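Local coordinates for protein amidase, hydantoinase/carbamoylase family (Paraburkholderia phymatum, PDB 6C0D) that probably hydrolyses N-carbamoyl-L-amino acids as a zinc-dependent, homodimeric amidase of the peptidase M20 family, at residues L25-R29 with W98-L103. Residues are numbered along the deposited sequence.
Sequences LKTLR and WLDGAL. With ZN (zinc ion), chain B.
Residues 25-29 are a turn of the helix 18-30, with Arg29 N hydrogen-bonded to Leu25 O at 3.0 Å. Residues 98-101 are loop, and Ala102 and Leu103 open the helix 102-117. The CA atoms of Leu25 and Ala102 are 7.0 Å apart, those of Arg29 and Trp98 5.7 Å. Leu25 (m, t) points toward residues 98-103. Its CB lies 3.9 Å from Trp98 CZ3, and its CD2 lies 3.8 Å from Ala102 O. One water donates to Leu25 O (2.7 Å) and Trp98 O (2.9 Å). No direct hydrogen bond joins the segments. Lys26 CG passes 4.1 Å from Trp98 CZ3, while its NZ forms a salt bridge with Glu399. Residues 98-103 carry part of the M20 zinc site. Asp100 OD1 binds zinc at 2.2 Å, alongside His89, His196 and two waters. At phi 85° and psi -55°, a CB on Gly101 would jam against Asp100 O, so glycine fits this N-cap position. Leu28 (t, p) sets CD2 3.7 Å from Ala102 CB. Arg29 starts t, t and lays its guanidinium flat on the Trp98 indole (chi1 p), planes at 3°. This is a cation-pi stack, with Arg29 NH1 3.6 Å from Trp98 CD2. Trp98 NE1 donates a hydrogen bond to Asp396 OD1.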
ATOM      1  N   LEU A  25       4.950 -41.550  -2.141  1.00 21.75           N
ATOM      2  CA  LEU A  25       4.995 -40.102  -1.943  1.00 23.77           C
ATOM      3  C   LEU A  25       6.099 -39.468  -2.774  1.00 27.08           C
ATOM      4  O   LEU A  25       5.911 -38.388  -3.351  1.00 27.97           O
ATOM      5  CB  LEU A  25       5.190 -39.757  -0.464  1.00 21.42           C
ATOM      6  CG  LEU A  25       3.885 -39.770   0.327  1.00 27.17           C
ATOM      7  CD1 LEU A  25       4.222 -39.630   1.789  1.00 29.28           C
ATOM      8  CD2 LEU A  25       2.959 -38.638  -0.127  1.00 25.40           C
ATOM      9  N   LYS A  26       7.263 -40.121  -2.848  1.00 24.29           N
ATOM     10  CA  LYS A  26       8.370 -39.545  -3.593  1.00 29.32           C
ATOM     11  C   LYS A  26       8.163 -39.674  -5.093  1.00 30.81           C
ATOM     12  O   LYS A  26       8.593 -38.794  -5.845  1.00 30.68           O
ATOM     13  CB  LYS A  26       9.684 -40.194  -3.168  1.00 31.88           C
ATOM     14  CG  LYS A  26      10.018 -39.892  -1.722  1.00 34.25           C
ATOM     15  CD  LYS A  26      11.263 -40.625  -1.271  1.00 37.24           C
ATOM     16  CE  LYS A  26      11.540 -40.376   0.210  1.00 40.44           C
ATOM     17  NZ  LYS A  26      12.786 -41.066   0.652  1.00 49.27           N
ATOM     18  N   THR A  27       7.502 -40.744  -5.544  1.00 26.90           N
ATOM     19  CA  THR A  27       7.175 -40.848  -6.963  1.00 30.81           C
ATOM     20  C   THR A  27       6.191 -39.758  -7.374  1.00 29.66           C
ATOM     21  O   THR A  27       6.378 -39.108  -8.410  1.00 33.18           O
ATOM     22  CB  THR A  27       6.624 -42.240  -7.281  1.00 32.27           C
ATOM     23  OG1 THR A  27       7.630 -43.221  -6.981  1.00 31.16           O
ATOM     24  CG2 THR A  27       6.250 -42.338  -8.772  1.00 33.96           C
ATOM     25  N   LEU A  28       5.166 -39.507  -6.551  1.00 29.27           N
ATOM     26  CA  LEU A  28       4.230 -38.433  -6.871  1.00 30.23           C
ATOM     27  C   LEU A  28       4.944 -37.083  -6.900  1.00 30.79           C
ATOM     28  O   LEU A  28       4.680 -36.251  -7.777  1.00 29.42           O
ATOM     29  CB  LEU A  28       3.067 -38.433  -5.875  1.00 26.28           C
ATOM     30  CG  LEU A  28       1.963 -37.384  -6.084  1.00 26.07           C
ATOM     31  CD1 LEU A  28       1.435 -37.401  -7.536  1.00 26.08           C
ATOM     32  CD2 LEU A  28       0.821 -37.589  -5.094  1.00 23.86           C
ATOM     33  N   ARG A  29       5.892 -36.872  -5.979  1.00 29.32           N
ATOM     34  CA  ARG A  29       6.666 -35.634  -5.971  0.51 31.80           C
ATOM     35  C   ARG A  29       7.390 -35.403  -7.293  1.00 38.02           C
ATOM     36  O   ARG A  29       7.551 -34.255  -7.719  1.00 33.24           O
ATOM     37  CB  ARG A  29       7.679 -35.653  -4.823  0.51 28.48           C
ATOM     38  CG  ARG A  29       8.559 -34.407  -4.731  0.51 35.37           C
ATOM     39  CD  ARG A  29       9.733 -34.619  -3.771  0.51 39.43           C
ATOM     40  NE  ARG A  29      10.112 -33.395  -3.064  0.51 39.39           N
ATOM     41  CZ  ARG A  29      10.712 -33.379  -1.875  0.51 42.24           C
ATOM     42  NH1 ARG A  29      11.009 -34.518  -1.260  0.51 40.03           N
ATOM     43  NH2 ARG A  29      11.008 -32.228  -1.296  0.51 46.86           N
ATOM     44  N   TRP A  98       5.526 -30.582  -1.402  1.00 33.46           N
ATOM     45  CA  TRP A  98       5.385 -31.958  -1.865  1.00 30.94           C
ATOM     46  C   TRP A  98       4.409 -32.770  -1.032  1.00 29.86           C
ATOM     47  O   TRP A  98       4.069 -33.893  -1.423  1.00 33.61           O
ATOM     48  CB  TRP A  98       6.753 -32.649  -1.914  1.00 33.43           C
ATOM     49  CG  TRP A  98       7.339 -33.115  -0.605  1.00 33.04           C
ATOM     50  CD1 TRP A  98       7.810 -32.334   0.424  1.00 35.46           C
ATOM     51  CD2 TRP A  98       7.597 -34.477  -0.223  1.00 33.19           C
ATOM     52  NE1 TRP A  98       8.314 -33.136   1.434  1.00 34.25           N
ATOM     53  CE2 TRP A  98       8.185 -34.452   1.061  1.00 33.82           C
ATOM     54  CE3 TRP A  98       7.358 -35.719  -0.836  1.00 32.29           C
ATOM     55  CZ2 TRP A  98       8.555 -35.620   1.736  1.00 33.20           C
ATOM     56  CZ3 TRP A  98       7.726 -36.874  -0.169  1.00 31.74           C
ATOM     57  CH2 TRP A  98       8.320 -36.818   1.108  1.00 34.85           C
ATOM     58  N   LEU A  99       3.934 -32.238   0.093  1.00 29.75           N
ATOM     59  CA  LEU A  99       3.024 -32.997   0.937  1.00 27.14           C
ATOM     60  C   LEU A  99       1.631 -32.399   1.054  1.00 28.20           C
ATOM     61  O   LEU A  99       0.715 -33.113   1.465  1.00 25.83           O
ATOM     62  CB  LEU A  99       3.618 -33.164   2.344  1.00 30.12           C
ATOM     63  CG  LEU A  99       4.963 -33.895   2.387  1.00 32.46           C
ATOM     64  CD1 LEU A  99       5.571 -33.815   3.784  1.00 32.76           C
ATOM     65  CD2 LEU A  99       4.798 -35.350   1.953  1.00 27.57           C
ATOM     66  N   ASP A 100       1.438 -31.120   0.728  1.00 31.26           N
ATOM     67  CA  ASP A 100       0.094 -30.556   0.787  1.00 32.67           C
ATOM     68  C   ASP A 100      -0.787 -31.271  -0.218  1.00 35.22           C
ATOM     69  O   ASP A 100      -0.545 -31.205  -1.428  1.00 34.15           O
ATOM     70  CB  ASP A 100       0.110 -29.049   0.510  1.00 35.10           C
ATOM     71  CG  ASP A 100      -1.257 -28.388   0.767  1.00 43.19           C
ATOM     72  OD1 ASP A 100      -2.307 -29.017   0.495  1.00 34.88           O
ATOM     73  OD2 ASP A 100      -1.282 -27.239   1.258  1.00 50.44           O
ATOM     74  N   GLY A 101      -1.808 -31.946   0.289  1.00 29.04           N
ATOM     75  CA  GLY A 101      -2.691 -32.727  -0.549  1.00 25.50           C
ATOM     76  C   GLY A 101      -2.169 -34.120  -0.826  1.00 23.92           C
ATOM     77  O   GLY A 101      -2.865 -35.100  -0.548  1.00 24.11           O
ATOM     78  N   ALA A 102      -0.941 -34.225  -1.352  1.00 23.92           N
ATOM     79  CA  ALA A 102      -0.354 -35.525  -1.667  1.00 26.69           C
ATOM     80  C   ALA A 102      -0.379 -36.466  -0.467  1.00 24.37           C
ATOM     81  O   ALA A 102      -0.632 -37.669  -0.611  1.00 23.08           O
ATOM     82  CB  ALA A 102       1.083 -35.335  -2.159  1.00 26.88           C
ATOM     83  N   LEU A 103      -0.127 -35.933   0.728  1.00 23.55           N
ATOM     84  CA  LEU A 103      -0.110 -36.775   1.921  1.00 20.46           C
ATOM     85  C   LEU A 103      -1.379 -37.614   2.041  1.00 23.15           C
ATOM     86  O   LEU A 103      -1.315 -38.836   2.219  1.00 19.20           O
ATOM     87  CB  LEU A 103       0.061 -35.911   3.170  1.00 20.99           C
ATOM     88  CG  LEU A 103       0.283 -36.741   4.435  1.00 19.05           C
ATOM     89  CD1 LEU A 103       1.792 -36.921   4.673  1.00 23.66           C
ATOM     90  CD2 LEU A 103      -0.379 -36.088   5.661  1.00 19.77           C
TER
HETATM   91 ZN    ZN B 501      -4.444 -29.131   0.805  0.70 26.97          ZN
HETATM   92  O   HOH W   1       4.178 -36.299  -3.039  1.00 27.83           O
HETATM   93  O   HOH W   2      -4.539 -27.024   0.768  1.00 35.17           O
HETATM   94  O   HOH W   3      -6.604 -29.225   1.447  1.00 28.61           O